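Local structure of copper-transporting ATPase PAA2, chloroplastic (Arabidopsis thaliana, 5LBK) at residues V6-S12 with I129-S135; A25-K29 with T64-I68. The protein uses ATP hydrolysis to move copper across the chloroplast thylakoid membrane into the lumen, binding the nucleotide through the N-domain described here. The contacts are given in a common frame with arbitrary orientation. Numbering follows the deposited sequence.

Contact 1. Residues V6-S12 with I129-S135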
loop_
_atom_site.group_PDB
_atom_site.type_symbol
_atom_site.label_atom_id
_atom_site.label_comp_id
_atom_site.label_asym_id
_atom_site.label_seq_id
_atom_site.Cartn_x
_atom_site.Cartn_y
_atom_site.Cartn_z
ATOM N N VAL A 6 10.304 -8.280 -7.244
ATOM C CA VAL A 6 9.123 -8.074 -8.068
ATOM C C VAL A 6 7.873 -8.311 -7.226
ATOM O O VAL A 6 7.892 -9.055 -6.241
ATOM C CB VAL A 6 9.157 -9.005 -9.311
ATOM C CG1 VAL A 6 9.118 -10.482 -8.896
ATOM C CG2 VAL A 6 8.026 -8.660 -10.287
ATOM N N VAL A 7 6.777 -7.662 -7.611
ATOM C CA VAL A 7 5.493 -7.877 -6.934
ATOM C C VAL A 7 5.042 -9.308 -7.195
ATOM O O VAL A 7 5.003 -9.765 -8.345
ATOM C CB VAL A 7 4.459 -6.847 -7.427
ATOM C CG1 VAL A 7 3.063 -7.188 -7.043
ATOM C CG2 VAL A 7 4.811 -5.420 -6.940
ATOM N N SER A 8 4.711 -10.031 -6.129
ATOM C CA SER A 8 4.248 -11.403 -6.249
ATOM C C SER A 8 2.755 -11.540 -5.984
ATOM O O SER A 8 2.185 -12.611 -6.209
ATOM C CB SER A 8 5.031 -12.273 -5.266
ATOM O OG SER A 8 4.596 -13.602 -5.322
ATOM N N GLY A 9 2.097 -10.490 -5.520
ATOM C CA GLY A 9 0.686 -10.613 -5.214
ATOM C C GLY A 9 0.138 -9.357 -4.597
ATOM O O GLY A 9 0.881 -8.579 -4.003
ATOM N N VAL A 10 -1.137 -9.100 -4.829
ATOM C CA VAL A 10 -1.834 -7.947 -4.285
ATOM C C VAL A 10 -3.051 -8.450 -3.539
ATOM O O VAL A 10 -3.952 -9.003 -4.168
ATOM C CB VAL A 10 -2.272 -6.971 -5.380
ATOM C CG1 VAL A 10 -2.982 -5.789 -4.769
ATOM C CG2 VAL A 10 -1.062 -6.538 -6.243
ATOM N N ALA A 11 -3.094 -8.211 -2.221
ATOM C CA ALA A 11 -4.244 -8.572 -1.392
ATOM C C ALA A 11 -5.099 -7.351 -1.090
ATOM O O ALA A 11 -4.590 -6.239 -0.906
ATOM C CB ALA A 11 -3.797 -9.222 -0.089
ATOM N N SER A 12 -6.411 -7.536 -1.132
ATOM C CA SER A 12 -7.325 -6.451 -0.853
ATOM C C SER A 12 -8.526 -6.961 -0.086
ATOM O O SER A 12 -8.840 -8.149 -0.089
ATOM C CB SER A 12 -7.761 -5.795 -2.145
ATOM O OG SER A 12 -8.619 -6.614 -2.868
ATOM N N ILE A 129 -6.346 -1.342 3.743
ATOM C CA ILE A 129 -7.174 -1.703 2.607
ATOM C C ILE A 129 -6.510 -2.764 1.739
ATOM O O ILE A 129 -7.168 -3.320 0.853
ATOM C CB ILE A 129 -7.555 -0.475 1.742
ATOM C CG1 ILE A 129 -6.317 0.171 1.106
ATOM C CG2 ILE A 129 -8.318 0.551 2.616
ATOM C CD1 ILE A 129 -6.614 1.122 0.013
ATOM N N GLY A 130 -5.264 -3.116 1.986
ATOM C CA GLY A 130 -4.629 -4.116 1.150
ATOM C C GLY A 130 -3.177 -4.251 1.517
ATOM O O GLY A 130 -2.676 -3.640 2.469
ATOM N N ALA A 131 -2.514 -5.112 0.771
ATOM C CA ALA A 131 -1.118 -5.395 0.987
ATOM C C ALA A 131 -0.523 -5.831 -0.342
ATOM O O ALA A 131 -1.203 -6.418 -1.192
ATOM C CB ALA A 131 -0.944 -6.463 2.046
ATOM N N ILE A 132 0.766 -5.571 -0.501
ATOM C CA ILE A 132 1.504 -5.989 -1.666
ATOM C C ILE A 132 2.610 -6.936 -1.230
ATOM O O ILE A 132 3.468 -6.575 -0.414
ATOM C CB ILE A 132 2.067 -4.785 -2.421
ATOM C CG1 ILE A 132 0.906 -3.853 -2.788
ATOM C CG2 ILE A 132 2.703 -5.274 -3.629
ATOM C CD1 ILE A 132 1.338 -2.497 -3.178
ATOM N N ALA A 133 2.604 -8.146 -1.785
ATOM C CA ALA A 133 3.663 -9.108 -1.531
ATOM C C ALA A 133 4.794 -8.937 -2.539
ATOM O O ALA A 133 4.556 -8.872 -3.751
ATOM C CB ALA A 133 3.128 -10.531 -1.620
ATOM N N ILE A 134 6.016 -8.883 -2.031
ATOM C CA ILE A 134 7.216 -8.759 -2.843
ATOM C C ILE A 134 8.047 -10.023 -2.680
ATOM O O ILE A 134 8.078 -10.630 -1.604
ATOM C CB ILE A 134 8.028 -7.520 -2.413
ATOM C CG1 ILE A 134 7.131 -6.277 -2.383
ATOM C CG2 ILE A 134 9.237 -7.321 -3.331
ATOM C CD1 ILE A 134 6.602 -5.868 -3.730
ATOM N N SER A 135 8.735 -10.410 -3.752
ATOM C CA SER A 135 9.666 -11.540 -3.713
ATOM C C SER A 135 11.078 -11.101 -4.097
ATOM O O SER A 135 11.264 -10.492 -5.140
ATOM C CB SER A 135 9.193 -12.655 -4.654
ATOM O OG SER A 135 8.005 -13.229 -4.144
#
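An antiparallel strand pair with a classic beta bulge brings the two ends of this N-domain together: strand 7-12 runs along one edge of the six-stranded sheet and pairs with strand 127-134. The backbone polar groups facing the seam are largely satisfied by each other. Just before strand 7-12, V6 N donates to S135 O (3.2 Å), and S135 N donates back to V6 O (3.0 Å). The bulge follows, where S8 and G9 both face A133: A133 O takes a short bond from S8 N (2.6 Å) and a weak one from G9 N (3.4 Å), and A133 N gives to G9 O (2.8 Å). The near-helical psi of S8 (-9°) makes room for the extra residue. Regular pairing then resumes, with A11 N to A131 O at 2.8 Å and A131 N to A11 O at 2.9 Å. On its other side, strand 127-134 bonds through I132 to V119 and through I134 to T117, while I129 and G130 share V121 in a second bulge.

V7, V10, I132 and I134 turn apolar side chains to the sheet face covered by helices 17-27 and 34-45; V7 CG2 lies 3.9 Å from I132 CG2. The opposite face carries A11 and A131, whose small methyls let helix 91-102 settle close through L97 and L101. S12 can be polar because its hydroxyl bonds to Y15 O. Opposite it, G130 suits its place for lack of a CB, which would clash with A11 O; that oxygen lies just 3.0 Å from G130 CA.

Contact 2. Residues A25-K29 with T64-I68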
loop_
_atom_site.group_PDB
_atom_site.type_symbol
_atom_site.label_atom_id
_atom_site.label_comp_id
_atom_site.label_asym_id
_atom_site.label_seq_id
_atom_site.Cartn_x
_atom_site.Cartn_y
_atom_site.Cartn_z
ATOM N N ALA A 25 1.418 2.665 -5.780
ATOM C CA ALA A 25 2.422 3.244 -6.676
ATOM C C ALA A 25 2.389 4.777 -6.701
ATOM O O ALA A 25 3.440 5.420 -6.910
ATOM C CB ALA A 25 2.218 2.675 -8.080
ATOM N N ALA A 26 1.216 5.390 -6.513
ATOM C CA ALA A 26 1.160 6.848 -6.397
ATOM C C ALA A 26 1.978 7.325 -5.212
ATOM O O ALA A 26 2.711 8.321 -5.305
ATOM C CB ALA A 26 -0.276 7.330 -6.238
ATOM N N VAL A 27 1.845 6.634 -4.076
ATOM C CA VAL A 27 2.633 6.997 -2.900
ATOM C C VAL A 27 4.113 6.703 -3.108
ATOM O O VAL A 27 4.978 7.486 -2.654
ATOM C CB VAL A 27 2.075 6.267 -1.658
ATOM C CG1 VAL A 27 2.916 6.550 -0.463
ATOM C CG2 VAL A 27 0.702 6.712 -1.392
ATOM N N GLU A 28 4.440 5.599 -3.758
ATOM C CA GLU A 28 5.813 5.136 -3.919
ATOM C C GLU A 28 6.517 5.759 -5.119
ATOM O O GLU A 28 7.654 5.390 -5.389
ATOM C CB GLU A 28 5.837 3.624 -4.038
ATOM C CG GLU A 28 5.339 2.930 -2.780
ATOM C CD GLU A 28 6.376 2.887 -1.713
ATOM O OE1 GLU A 28 6.964 1.811 -1.519
ATOM O OE2 GLU A 28 6.638 3.931 -1.114
ATOM N N LYS A 29 5.884 6.735 -5.774
ATOM C CA LYS A 29 6.289 7.203 -7.101
ATOM C C LYS A 29 7.788 7.481 -7.197
ATOM O O LYS A 29 8.470 6.986 -8.105
ATOM C CB LYS A 29 5.493 8.460 -7.452
ATOM C CG LYS A 29 5.388 8.770 -8.970
ATOM C CD LYS A 29 4.615 7.677 -9.723
ATOM C CE LYS A 29 4.506 8.006 -11.181
ATOM N NZ LYS A 29 3.935 6.865 -11.990
ATOM N N THR A 64 5.785 5.566 3.876
ATOM C CA THR A 64 5.555 6.814 3.170
ATOM C C THR A 64 4.065 7.077 3.115
ATOM O O THR A 64 3.270 6.142 3.046
ATOM C CB THR A 64 6.128 6.772 1.744
ATOM O OG1 THR A 64 7.528 6.519 1.795
ATOM C CG2 THR A 64 5.975 8.066 1.015
ATOM N N LEU A 65 3.701 8.352 3.206
ATOM C CA LEU A 65 2.315 8.776 3.225
ATOM C C LEU A 65 2.148 9.938 2.258
ATOM O O LEU A 65 3.012 10.830 2.215
ATOM C CB LEU A 65 1.965 9.186 4.679
ATOM C CG LEU A 65 0.926 10.226 5.109
ATOM C CD1 LEU A 65 -0.470 9.548 5.279
ATOM C CD2 LEU A 65 1.307 10.868 6.405
ATOM N N ALA A 66 1.009 9.971 1.563
ATOM C CA ALA A 66 0.711 11.065 0.653
ATOM C C ALA A 66 -0.797 11.181 0.541
ATOM O O ALA A 66 -1.528 10.212 0.762
ATOM C CB ALA A 66 1.306 10.831 -0.744
ATOM N N GLU A 67 -1.259 12.365 0.154
ATOM C CA GLU A 67 -2.689 12.581 -0.012
ATOM C C GLU A 67 -3.079 12.251 -1.452
ATOM O O GLU A 67 -2.523 12.815 -2.404
ATOM C CB GLU A 67 -3.060 14.016 0.360
ATOM C CG GLU A 67 -4.525 14.165 0.629
ATOM C CD GLU A 67 -4.968 15.526 1.144
ATOM O OE1 GLU A 67 -4.135 16.461 1.285
ATOM O OE2 GLU A 67 -6.182 15.645 1.401
ATOM N N ILE A 68 -4.040 11.348 -1.601
ATOM C CA ILE A 68 -4.556 10.930 -2.908
ATOM C C ILE A 68 -6.028 11.297 -2.991
ATOM O O ILE A 68 -6.839 10.791 -2.209
ATOM C CB ILE A 68 -4.424 9.425 -3.128
ATOM C CG1 ILE A 68 -3.076 8.855 -2.711
ATOM C CG2 ILE A 68 -4.788 9.088 -4.588
ATOM C CD1 ILE A 68 -1.956 9.425 -3.355
#
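Helix-on-sheet packing in the antiparallel, alpha+beta fold of the N-domain sets the C-terminal end of helix 17-27 against strand 63-68. The strand alternates, with T64, A66 and I68 turning their CB atoms toward the helix and L65 and E67 turning away. T64 comes first: its CG2 is 3.7 Å from V27 CG1, so threonine presents a methyl to the valine while its OG1 remains 4.0 Å from E28 OE2, too far for a hydrogen bond. L65 points its side chain to the other face of the sheet, onto L57 and F72. At A66 a lone methyl leaves space for the branched V27, the most deeply covered residue here, which also touches V75. I68 closes the row: its long side chain bridges the gap where the helix backbone stands farther from the strand, it also touches P51 and T53 of the neighbouring loop, and its CD1 meets A26 CB at 3.9 Å and V27 CG2 at 4.3 Å.

In the fold
Both contacts reach the same six-stranded antiparallel sheet, with centres 16 Å apart on opposite sides of the chain's centre and nearest atoms about 6 Å apart. Contact 1 joins the first and last strands of the chain, and contact 2 is nested within the loop so closed. Helix 17-27, which directly follows strand 7-12, connects them: its earlier residues pack on contact 1, its C-terminal end on contact 2. Strands 117-123 and 71-76 separate 127-134 from 63-68, so this one helix reaches across most of the sheet, from strand 7-12 to strand 63-68. With its termini paired side by side, the N-domain can be a compact nucleotide-binding module inserted into the longer ATPase.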